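PDB 6A7T: N-acetylglucosamine-specific lectin from Saxidomus purpuratus, which is a C-type lectin that recognises sugars carrying an N-acetyl group, such as N-acetylglucosamine and N-acetylgalactosamine, without needing calcium to do so. Local coordinates for residues S30-F35 / C39-E44; G77-Q82 / V134-N139; A92-N95 / D100-W103; W94-N99 / N121-L126. All coordinates share one frame; numbering follows the deposited sequence.

Contacts 1 and 2 lie to one side of helix 69-80 and at its C-terminal end, and touch where Phe42 meets Ile78 and Leu79. Contacts 3 and 4 sit on the far side of the chain's centre from contact 1, share Trp94 and Asn95, and have centres about 5 Å apart. All four are partly buried. Contact 1 pairs the edge strand 33-35 with 38-47; contacts 3 and 4 bring 100-103 and 121-126 to the two flanks of strand 87-95. Backbone bonds therefore cross in contacts 1, 3 and 4, whereas contact 2 joins helix to strand through one indole. A salt bridge crosses in contact 4; that of contact 3 stays within strand 100-103.

Contact 1 (S30-F35 / C39-E44); sequences SGWKFF and CYLFDE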
# COMPACT_ATOMS: atom_id res chain seq x y z
N SER B 30 -22.68 -2.74 -16.78
CA SER B 30 -23.02 -1.68 -17.72
C SER B 30 -23.14 -0.36 -16.95
O SER B 30 -23.64 -0.37 -15.83
CB SER B 30 -24.30 -2.03 -18.48
OG SER B 30 -24.44 -1.25 -19.66
N GLY B 31 -22.68 0.74 -17.54
CA GLY B 31 -22.69 2.07 -16.92
C GLY B 31 -21.53 2.29 -15.95
O GLY B 31 -21.46 3.36 -15.32
N TRP B 32 -20.65 1.29 -15.81
CA TRP B 32 -19.41 1.42 -15.02
C TRP B 32 -18.23 1.65 -15.95
O TRP B 32 -18.15 1.08 -17.03
CB TRP B 32 -19.13 0.20 -14.15
CG TRP B 32 -20.13 -0.05 -13.07
CD1 TRP B 32 -21.46 -0.28 -13.21
CD2 TRP B 32 -19.85 -0.20 -11.68
NE1 TRP B 32 -22.04 -0.49 -12.00
CE2 TRP B 32 -21.07 -0.50 -11.04
CE3 TRP B 32 -18.69 -0.08 -10.90
CZ2 TRP B 32 -21.18 -0.64 -9.66
CZ3 TRP B 32 -18.79 -0.23 -9.53
CH2 TRP B 32 -20.02 -0.51 -8.92
N LYS B 33 -17.29 2.47 -15.49
CA LYS B 33 -16.12 2.84 -16.24
C LYS B 33 -14.92 2.01 -15.77
O LYS B 33 -14.73 1.84 -14.58
CB LYS B 33 -15.83 4.32 -16.02
CG LYS B 33 -16.96 5.27 -16.37
CD LYS B 33 -16.62 6.68 -16.04
CE LYS B 33 -17.73 7.65 -16.33
NZ LYS B 33 -18.03 7.71 -17.78
N PHE B 34 -14.10 1.55 -16.72
CA PHE B 34 -12.90 0.81 -16.44
C PHE B 34 -11.68 1.74 -16.38
O PHE B 34 -11.44 2.55 -17.27
CB PHE B 34 -12.65 -0.24 -17.53
CG PHE B 34 -11.47 -1.13 -17.23
CD1 PHE B 34 -11.51 -1.99 -16.15
CD2 PHE B 34 -10.30 -1.05 -17.97
CE1 PHE B 34 -10.42 -2.78 -15.82
CE2 PHE B 34 -9.20 -1.82 -17.63
CZ PHE B 34 -9.26 -2.69 -16.57
N PHE B 35 -10.85 1.56 -15.35
CA PHE B 35 -9.51 2.17 -15.27
C PHE B 35 -8.63 1.33 -14.34
O PHE B 35 -9.01 1.02 -13.21
CB PHE B 35 -9.55 3.62 -14.80
CG PHE B 35 -8.19 4.24 -14.64
CD1 PHE B 35 -7.54 4.83 -15.72
CD2 PHE B 35 -7.49 4.10 -13.44
CE1 PHE B 35 -6.25 5.35 -15.57
CE2 PHE B 35 -6.21 4.61 -13.30
CZ PHE B 35 -5.58 5.22 -14.38
N CYS B 39 -13.32 -1.20 -11.76
CA CYS B 39 -14.52 -0.68 -12.34
C CYS B 39 -15.09 0.37 -11.39
O CYS B 39 -15.18 0.08 -10.21
CB CYS B 39 -15.52 -1.81 -12.54
SG CYS B 39 -14.86 -3.15 -13.57
N TYR B 40 -15.62 1.47 -11.93
CA TYR B 40 -16.07 2.61 -11.13
C TYR B 40 -17.50 3.02 -11.52
O TYR B 40 -17.84 3.11 -12.73
CB TYR B 40 -15.16 3.82 -11.33
CG TYR B 40 -13.71 3.59 -10.97
CD1 TYR B 40 -12.80 3.03 -11.85
CD2 TYR B 40 -13.25 3.90 -9.71
CE1 TYR B 40 -11.48 2.81 -11.51
CE2 TYR B 40 -11.93 3.68 -9.34
CZ TYR B 40 -11.03 3.13 -10.24
OH TYR B 40 -9.74 2.91 -9.88
N LEU B 41 -18.29 3.37 -10.51
CA LEU B 41 -19.65 3.93 -10.77
C LEU B 41 -19.65 5.33 -10.18
O LEU B 41 -19.53 5.48 -9.00
CB LEU B 41 -20.71 3.02 -10.15
CG LEU B 41 -22.15 3.50 -10.37
CD1 LEU B 41 -22.54 3.44 -11.81
CD2 LEU B 41 -23.13 2.73 -9.52
N PHE B 42 -19.88 6.34 -11.04
CA PHE B 42 -20.03 7.72 -10.63
C PHE B 42 -21.53 7.94 -10.46
O PHE B 42 -22.20 8.33 -11.43
CB PHE B 42 -19.30 8.66 -11.59
CG PHE B 42 -17.80 8.55 -11.59
CD1 PHE B 42 -17.18 7.49 -12.25
CD2 PHE B 42 -17.00 9.45 -10.91
CE1 PHE B 42 -15.80 7.35 -12.23
CE2 PHE B 42 -15.61 9.32 -10.91
CZ PHE B 42 -15.02 8.26 -11.54
N ASP B 43 -22.05 7.63 -9.28
CA ASP B 43 -23.50 7.60 -9.10
C ASP B 43 -24.02 8.98 -8.66
O ASP B 43 -23.57 9.56 -7.73
CB ASP B 43 -23.96 6.53 -8.11
CG ASP B 43 -25.46 6.34 -8.17
OD1 ASP B 43 -25.93 5.62 -9.09
OD2 ASP B 43 -26.13 6.94 -7.34
N GLU B 44 -25.08 9.43 -9.35
CA GLU B 44 -25.63 10.78 -9.12
C GLU B 44 -26.86 10.78 -8.20
O GLU B 44 -27.56 11.82 -8.06
CB GLU B 44 -25.96 11.42 -10.47
CG GLU B 44 -24.75 11.57 -11.36
CD GLU B 44 -23.79 12.68 -10.99
OE1 GLU B 44 -24.19 13.53 -10.19
OE2 GLU B 44 -22.63 12.71 -11.55
O HOH W 1 -20.14 5.85 -13.92
O HOH W 2 -7.42 1.55 -10.38
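The indole of Trp32 takes Leu41 on one face: Leu41 CB stands 3.5 Å from the centroid of the six-membered ring, only 4° off its normal, a CH-pi contact. The Cys39 carbonyl lies at the indole's edge, and Cys39 SG continues into a disulfide with Cys28. Tyr40 presents its ring edge to the other strand, with the backbone oxygens of Lys33 and Phe35 near the ring plane; its CE1 is 3.9 Å from Phe35 CB. Phe42 is crossed at about a right angle by the Lys33 chain, where Lys33 CD comes to 3.9 Å from Phe42 CD1. Between these side chains, the backbones of strands 33-35 and 38-47 pair as an antiparallel hairpin through Lys33 N to Tyr40 O (2.9 Å) and Tyr40 N to Lys33 O (2.8 Å), both in the carbonyl plane. One water spans Gly31 O and Phe42 N, where the direct pairing has ended; a second links Phe35 O to Tyr40 OH. With CG anti to its carbonyl carbon (chi1 -59°), Tyr40 sends its hydroxyl to Glu71, a ligand of the bound calcium. The hairpin thus combines an apolar tryptophan face with a tyrosine that probably helps position a metal-binding carboxylate.

Contact 2 (G77-Q82 / V134-N139); sequences GILSGQ and VVWQWN
Apolar packing dominates between Leu79 and Trp136. Leu79 CB lies over the six-membered ring of the indole, 3.7 Å from its centroid and 13° off the normal, making a CH-pi contact. The leucine side chain crosses the indole at a slant, bringing Leu79 CD1 to 3.5 Å from Trp136 CE3. Ser80 adds a lesser touch at the pyrrole end, its CB 3.8 Å from Trp136 CD1. Polar groups line the indole's rim. At the benzo end Gln82 curls back, CG lodged between backbone N and carbonyl carbon (chi1 56°), and donates from NE2 to Leu79 O at 2.9 Å, nearly straight. That bond, with Gln82 OE1 accepting from Lys85 N, holds the amide 67° from the indole plane, Gln82 NE2 3.6 Å from Trp136 CZ2. At the pyrrole nitrogen a water donates to Gln82 O and receives a weak bond from Trp136 NE1 near the plane of the ring. On the strand side, Arg76 NH2 reaches Trp136 O, so the helix also holds the backbone of the residue whose ring it packs against. Trp136 and Gln137 together face Leu129 as a G1 beta bulge, and this corner of strand 134-141 is where the C-type lectin domain seats its second sheet against the C-terminal end of helix 69-80.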
# COMPACT_ATOMS: atom_id res chain seq x y z
N GLY B 77 -10.19 13.47 -13.85
CA GLY B 77 -10.60 13.57 -15.27
C GLY B 77 -12.11 13.45 -15.46
O GLY B 77 -12.72 14.26 -16.18
N ILE B 78 -12.73 12.51 -14.77
CA ILE B 78 -14.16 12.29 -14.88
C ILE B 78 -14.89 13.45 -14.20
O ILE B 78 -15.90 13.99 -14.73
CB ILE B 78 -14.60 10.93 -14.29
CG1 ILE B 78 -13.90 9.73 -14.95
CG2 ILE B 78 -16.10 10.77 -14.33
CD1 ILE B 78 -14.12 9.66 -16.46
N LEU B 79 -14.49 13.79 -12.96
CA LEU B 79 -15.23 14.81 -12.18
C LEU B 79 -15.14 16.19 -12.84
O LEU B 79 -16.11 16.93 -12.77
CB LEU B 79 -14.69 14.86 -10.75
CG LEU B 79 -14.81 13.56 -9.97
CD1 LEU B 79 -14.39 13.75 -8.53
CD2 LEU B 79 -16.22 12.96 -10.02
N SER B 80 -13.99 16.49 -13.47
CA SER B 80 -13.82 17.79 -14.09
C SER B 80 -14.53 17.82 -15.46
O SER B 80 -14.72 18.89 -16.01
CB SER B 80 -12.36 18.14 -14.18
OG SER B 80 -11.69 17.21 -15.02
N GLY B 81 -14.99 16.67 -15.95
CA GLY B 81 -15.73 16.55 -17.23
C GLY B 81 -17.21 16.92 -17.11
O GLY B 81 -17.88 16.92 -18.10
N GLN B 82 -17.72 17.20 -15.91
CA GLN B 82 -19.13 17.62 -15.67
C GLN B 82 -19.05 18.89 -14.82
O GLN B 82 -18.02 19.13 -14.21
CB GLN B 82 -19.95 16.51 -15.01
CG GLN B 82 -19.35 15.99 -13.69
CD GLN B 82 -19.74 16.88 -12.53
OE1 GLN B 82 -20.93 17.18 -12.32
NE2 GLN B 82 -18.74 17.29 -11.73
N VAL B 134 -9.24 23.90 -3.39
CA VAL B 134 -9.42 22.43 -3.45
C VAL B 134 -9.98 22.08 -4.84
O VAL B 134 -11.18 22.26 -5.12
CB VAL B 134 -10.31 21.91 -2.31
CG1 VAL B 134 -10.42 20.39 -2.37
CG2 VAL B 134 -9.81 22.36 -0.93
N VAL B 135 -9.09 21.66 -5.73
CA VAL B 135 -9.40 21.49 -7.13
C VAL B 135 -9.58 20.00 -7.44
O VAL B 135 -8.70 19.34 -7.93
CB VAL B 135 -8.30 22.13 -8.01
CG1 VAL B 135 -8.61 22.09 -9.49
CG2 VAL B 135 -8.04 23.57 -7.56
N TRP B 136 -10.77 19.49 -7.13
CA TRP B 136 -11.07 18.07 -7.17
C TRP B 136 -9.99 17.32 -6.38
O TRP B 136 -9.26 16.45 -6.90
CB TRP B 136 -11.25 17.58 -8.60
CG TRP B 136 -12.53 18.04 -9.24
CD1 TRP B 136 -12.69 18.75 -10.40
CD2 TRP B 136 -13.85 17.79 -8.75
NE1 TRP B 136 -14.02 18.99 -10.63
CE2 TRP B 136 -14.76 18.40 -9.64
CE3 TRP B 136 -14.37 17.13 -7.64
CZ2 TRP B 136 -16.14 18.34 -9.44
CZ3 TRP B 136 -15.73 17.09 -7.43
CH2 TRP B 136 -16.61 17.68 -8.34
N GLN B 137 -9.91 17.64 -5.09
CA GLN B 137 -9.04 16.96 -4.11
C GLN B 137 -9.86 16.60 -2.87
O GLN B 137 -11.06 16.99 -2.74
CB GLN B 137 -7.85 17.87 -3.78
CG GLN B 137 -6.99 18.09 -4.99
CD GLN B 137 -6.03 19.23 -4.77
OE1 GLN B 137 -6.42 20.40 -4.68
NE2 GLN B 137 -4.76 18.87 -4.66
N TRP B 138 -9.23 15.92 -1.91
CA TRP B 138 -10.02 15.36 -0.79
C TRP B 138 -10.36 16.47 0.21
O TRP B 138 -9.51 17.27 0.54
CB TRP B 138 -9.32 14.25 -0.02
CG TRP B 138 -8.87 13.11 -0.86
CD1 TRP B 138 -9.19 12.81 -2.16
CD2 TRP B 138 -7.92 12.11 -0.42
NE1 TRP B 138 -8.47 11.70 -2.56
CE2 TRP B 138 -7.71 11.25 -1.51
CE3 TRP B 138 -7.23 11.91 0.79
CZ2 TRP B 138 -6.83 10.17 -1.43
CZ3 TRP B 138 -6.37 10.83 0.86
CH2 TRP B 138 -6.21 9.95 -0.22
N ASN B 139 -11.53 16.33 0.81
CA ASN B 139 -11.97 17.09 1.96
C ASN B 139 -12.64 16.19 2.97
O ASN B 139 -13.23 15.16 2.60
CB ASN B 139 -12.95 18.23 1.58
CG ASN B 139 -13.28 19.13 2.74
OD1 ASN B 139 -12.42 19.43 3.60
ND2 ASN B 139 -14.52 19.62 2.72
O HOH W 3 -16.28 20.44 -12.54

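Contact 3 (A92-N95 / D100-W103); sequences ARWN and DYRW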
# COMPACT_ATOMS: atom_id res chain seq x y z
N ALA B 92 -13.49 6.82 2.66
CA ALA B 92 -12.65 7.03 3.80
C ALA B 92 -13.45 7.81 4.82
O ALA B 92 -14.29 8.64 4.43
CB ALA B 92 -11.40 7.76 3.41
N ARG B 93 -13.25 7.48 6.10
CA ARG B 93 -13.76 8.25 7.19
C ARG B 93 -12.86 8.09 8.41
O ARG B 93 -11.91 7.31 8.41
CB ARG B 93 -15.23 7.97 7.51
CG ARG B 93 -15.55 6.70 8.28
CD ARG B 93 -17.00 6.66 8.73
NE ARG B 93 -17.47 7.59 9.76
CZ ARG B 93 -18.76 7.79 10.05
NH1 ARG B 93 -19.70 7.02 9.51
NH2 ARG B 93 -19.13 8.72 10.91
N TRP B 94 -13.10 8.95 9.39
CA TRP B 94 -12.48 8.88 10.71
C TRP B 94 -12.87 7.60 11.43
O TRP B 94 -14.03 7.22 11.43
CB TRP B 94 -12.97 10.04 11.55
CG TRP B 94 -12.30 10.01 12.89
CD1 TRP B 94 -12.78 9.55 14.08
CD2 TRP B 94 -10.97 10.46 13.13
NE1 TRP B 94 -11.80 9.66 15.04
CE2 TRP B 94 -10.70 10.25 14.50
CE3 TRP B 94 -9.98 11.04 12.33
CZ2 TRP B 94 -9.47 10.59 15.05
CZ3 TRP B 94 -8.77 11.37 12.89
CH2 TRP B 94 -8.52 11.16 14.24
N ASN B 95 -11.89 6.97 12.06
CA ASN B 95 -12.20 5.80 12.94
C ASN B 95 -11.52 6.07 14.27
O ASN B 95 -10.34 6.42 14.30
CB ASN B 95 -11.82 4.46 12.31
CG ASN B 95 -12.28 3.28 13.15
OD1 ASN B 95 -13.34 2.69 12.93
ND2 ASN B 95 -11.48 2.95 14.14
N ASP B 100 -7.47 7.73 13.37
CA ASP B 100 -6.99 8.41 12.16
C ASP B 100 -8.03 8.34 11.04
O ASP B 100 -9.08 7.69 11.15
CB ASP B 100 -5.64 7.87 11.67
CG ASP B 100 -5.59 6.44 11.15
OD1 ASP B 100 -6.64 5.87 10.74
OD2 ASP B 100 -4.47 5.87 11.15
N TYR B 101 -7.70 9.04 9.97
CA TYR B 101 -8.40 8.91 8.67
C TYR B 101 -7.73 7.83 7.83
O TYR B 101 -6.56 7.89 7.62
CB TYR B 101 -8.36 10.21 7.88
CG TYR B 101 -9.27 11.32 8.35
CD1 TYR B 101 -10.65 11.20 8.32
CD2 TYR B 101 -8.73 12.52 8.77
CE1 TYR B 101 -11.47 12.25 8.72
CE2 TYR B 101 -9.53 13.58 9.18
CZ TYR B 101 -10.91 13.45 9.11
OH TYR B 101 -11.76 14.45 9.56
N ARG B 102 -8.52 6.87 7.37
CA ARG B 102 -8.03 5.88 6.44
C ARG B 102 -9.22 5.32 5.65
O ARG B 102 -10.40 5.70 5.86
CB ARG B 102 -7.23 4.84 7.24
CG ARG B 102 -8.09 4.04 8.22
CD ARG B 102 -7.31 2.95 8.92
NE ARG B 102 -6.13 3.43 9.60
CZ ARG B 102 -5.14 2.63 10.00
NH1 ARG B 102 -5.13 1.37 9.58
NH2 ARG B 102 -4.17 3.11 10.77
N TRP B 103 -8.93 4.37 4.76
CA TRP B 103 -9.92 3.78 3.94
C TRP B 103 -10.81 2.87 4.78
O TRP B 103 -10.37 2.37 5.80
CB TRP B 103 -9.31 3.03 2.75
CG TRP B 103 -8.42 3.90 1.93
CD1 TRP B 103 -7.07 3.76 1.74
CD2 TRP B 103 -8.80 5.04 1.13
NE1 TRP B 103 -6.59 4.75 0.91
CE2 TRP B 103 -7.64 5.56 0.53
CE3 TRP B 103 -10.02 5.70 0.91
CZ2 TRP B 103 -7.63 6.70 -0.27
CZ3 TRP B 103 -10.01 6.80 0.09
CH2 TRP B 103 -8.85 7.31 -0.47
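Trp94 and Tyr101 meet edge to face: the benzo edge of the indole points at the phenol ring, their planes 84° apart and centroids 5.2 Å from each other, with Trp94 CE3 over the centre of the Tyr101 ring. The indole's own face lies against the backbone of Asp100, whose CA is 3.5 Å from Trp94 CZ3. The tryptophan gets there with CG anti to its N (chi1 -178°), which carries the ring across the neighbouring strand. Tyr101 OH bonds to Gly124 N and Asn122 N, and weakly to Asp140, a calcium ligand in another structure of this protein. The two strands, 87-95 and 100-103, form an antiparallel beta hairpin at the border of the second sheet of the C-type lectin fold. Asn95 N gives a 3.0 Å bond to Asp100 O, and Asp100 N a longer one of 3.3 Å to Asn95 O; further along, Arg93 N to Arg102 O is weak. On the face opposite Trp94, the Arg102 guanidinium grips the Asp100 carboxylate side-on, NE to OD1 at 2.7 Å and NH2 to OD2 at 2.8 Å, each oxygen using its syn lone pair. Trp103 diverges from its partner Ala92, yet its ring turns back, bringing CE3 3.5 Å from Ala92 CB.

Contact 4 (W94-N99 / N121-L126); sequences WNEEHN and NNKGCL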
# COMPACT_ATOMS: atom_id res chain seq x y z
N TRP B 94 -13.10 8.95 9.39
CA TRP B 94 -12.48 8.88 10.71
C TRP B 94 -12.87 7.60 11.43
O TRP B 94 -14.03 7.22 11.43
CB TRP B 94 -12.97 10.04 11.55
CG TRP B 94 -12.30 10.01 12.89
CD1 TRP B 94 -12.78 9.55 14.08
CD2 TRP B 94 -10.97 10.46 13.13
NE1 TRP B 94 -11.80 9.66 15.04
CE2 TRP B 94 -10.70 10.25 14.50
CE3 TRP B 94 -9.98 11.04 12.33
CZ2 TRP B 94 -9.47 10.59 15.05
CZ3 TRP B 94 -8.77 11.37 12.89
CH2 TRP B 94 -8.52 11.16 14.24
N ASN B 95 -11.89 6.97 12.06
CA ASN B 95 -12.20 5.80 12.94
C ASN B 95 -11.52 6.07 14.27
O ASN B 95 -10.34 6.42 14.30
CB ASN B 95 -11.82 4.46 12.31
CG ASN B 95 -12.28 3.28 13.15
OD1 ASN B 95 -13.34 2.69 12.93
ND2 ASN B 95 -11.48 2.95 14.14
N GLU B 96 -12.31 6.00 15.34
CA GLU B 96 -11.82 6.40 16.66
C GLU B 96 -10.81 5.36 17.14
O GLU B 96 -9.78 5.74 17.66
CB GLU B 96 -12.96 6.60 17.65
CG GLU B 96 -12.52 7.27 18.95
CD GLU B 96 -11.91 8.66 18.87
OE1 GLU B 96 -12.17 9.37 17.88
OE2 GLU B 96 -11.17 9.05 19.81
N GLU B 97 -11.10 4.06 16.95
CA GLU B 97 -10.09 3.06 17.43
C GLU B 97 -8.79 3.19 16.63
O GLU B 97 -7.71 3.14 17.18
CB GLU B 97 -10.61 1.63 17.34
CG GLU B 97 -11.58 1.31 18.45
CD GLU B 97 -13.05 1.53 18.15
OE1 GLU B 97 -13.39 2.28 17.14
OE2 GLU B 97 -13.85 0.91 18.88
N HIS B 98 -8.87 3.36 15.30
CA HIS B 98 -7.67 3.64 14.48
C HIS B 98 -7.04 4.98 14.90
O HIS B 98 -5.88 5.16 14.77
CB HIS B 98 -8.04 3.66 12.99
CG HIS B 98 -8.29 2.31 12.42
ND1 HIS B 98 -7.32 1.28 12.47
CD2 HIS B 98 -9.34 1.81 11.73
CE1 HIS B 98 -7.81 0.21 11.89
NE2 HIS B 98 -9.04 0.50 11.42
N ASN B 99 -7.89 5.90 15.38
CA ASN B 99 -7.54 7.28 15.75
C ASN B 99 -6.87 7.95 14.55
O ASN B 99 -5.88 8.71 14.68
CB ASN B 99 -6.66 7.37 17.01
CG ASN B 99 -6.50 8.78 17.56
OD1 ASN B 99 -7.42 9.60 17.52
ND2 ASN B 99 -5.34 9.08 18.12
N ASN B 121 -9.75 18.09 10.23
CA ASN B 121 -9.67 17.19 11.41
C ASN B 121 -10.95 17.32 12.21
O ASN B 121 -10.95 17.66 13.41
CB ASN B 121 -8.38 17.42 12.22
CG ASN B 121 -7.17 16.96 11.44
OD1 ASN B 121 -6.20 17.69 11.26
ND2 ASN B 121 -7.24 15.75 10.93
N ASN B 122 -12.06 17.03 11.54
CA ASN B 122 -13.36 17.21 12.10
C ASN B 122 -13.96 15.84 12.41
O ASN B 122 -15.16 15.70 12.66
CB ASN B 122 -14.16 18.14 11.17
CG ASN B 122 -14.30 17.60 9.75
OD1 ASN B 122 -14.02 16.43 9.50
ND2 ASN B 122 -14.83 18.42 8.85
N LYS B 123 -13.10 14.80 12.40
CA LYS B 123 -13.54 13.44 12.60
C LYS B 123 -14.70 13.09 11.66
O LYS B 123 -15.65 12.38 12.01
CB LYS B 123 -13.92 13.22 14.06
CG LYS B 123 -12.74 13.44 14.99
CD LYS B 123 -12.86 12.82 16.34
CE LYS B 123 -11.55 12.92 17.13
NZ LYS B 123 -11.61 12.09 18.36
N GLY B 124 -14.55 13.51 10.42
CA GLY B 124 -15.63 13.34 9.50
C GLY B 124 -15.44 12.25 8.45
O GLY B 124 -14.73 11.26 8.64
N CYS B 125 -16.10 12.48 7.31
CA CYS B 125 -16.11 11.57 6.16
C CYS B 125 -15.53 12.30 4.94
O CYS B 125 -15.65 13.49 4.85
CB CYS B 125 -17.50 11.06 5.84
SG CYS B 125 -18.19 9.98 7.12
N LEU B 126 -14.90 11.56 4.04
CA LEU B 126 -14.19 12.17 2.93
C LEU B 126 -15.05 12.20 1.64
O LEU B 126 -15.86 11.30 1.37
CB LEU B 126 -12.88 11.43 2.63
CG LEU B 126 -11.66 11.92 3.42
CD1 LEU B 126 -11.82 11.49 4.88
CD2 LEU B 126 -10.34 11.45 2.81
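Trp94 and Lys123 bury most of this contact, which joins the end of strand 87-95 to the loop leading into strand 125-131, neighbours in the antiparallel second sheet of the C-type lectin fold. The aliphatic part of Lys123 lies over one face of the indole: its CG is 3.8 Å from the centroid of the five-membered ring, 5° off the normal, a CH-pi contact. Farther out, Lys123 CD is 3.6 Å from Trp94 NE1, and CE continues past CZ2. Because the lysine stays extended beyond CG, with chi2 at -160°, its ammonium clears the ring and reaches Glu96. Gly124 contributes through its backbone, its carbonyl accepting from Trp94 N at 2.9 Å in an almost linear bond that continues the ladder between the strands. The next residue, Cys125, is tied by a disulfide to Cys144. Glu96 is the smaller partner but closes the group: its chain, bent about the CB-CG bond, brings the carboxylate to the indole's edge. Two donors converge on one oxygen there, which probably steadies the negative charge and fixes the lysine over the ring. Glu96 OE1 takes Lys123 NZ at 2.8 Å on its syn side, and Trp94 NE1 at 2.9 Å on its anti side, 32° out of the carboxylate plane.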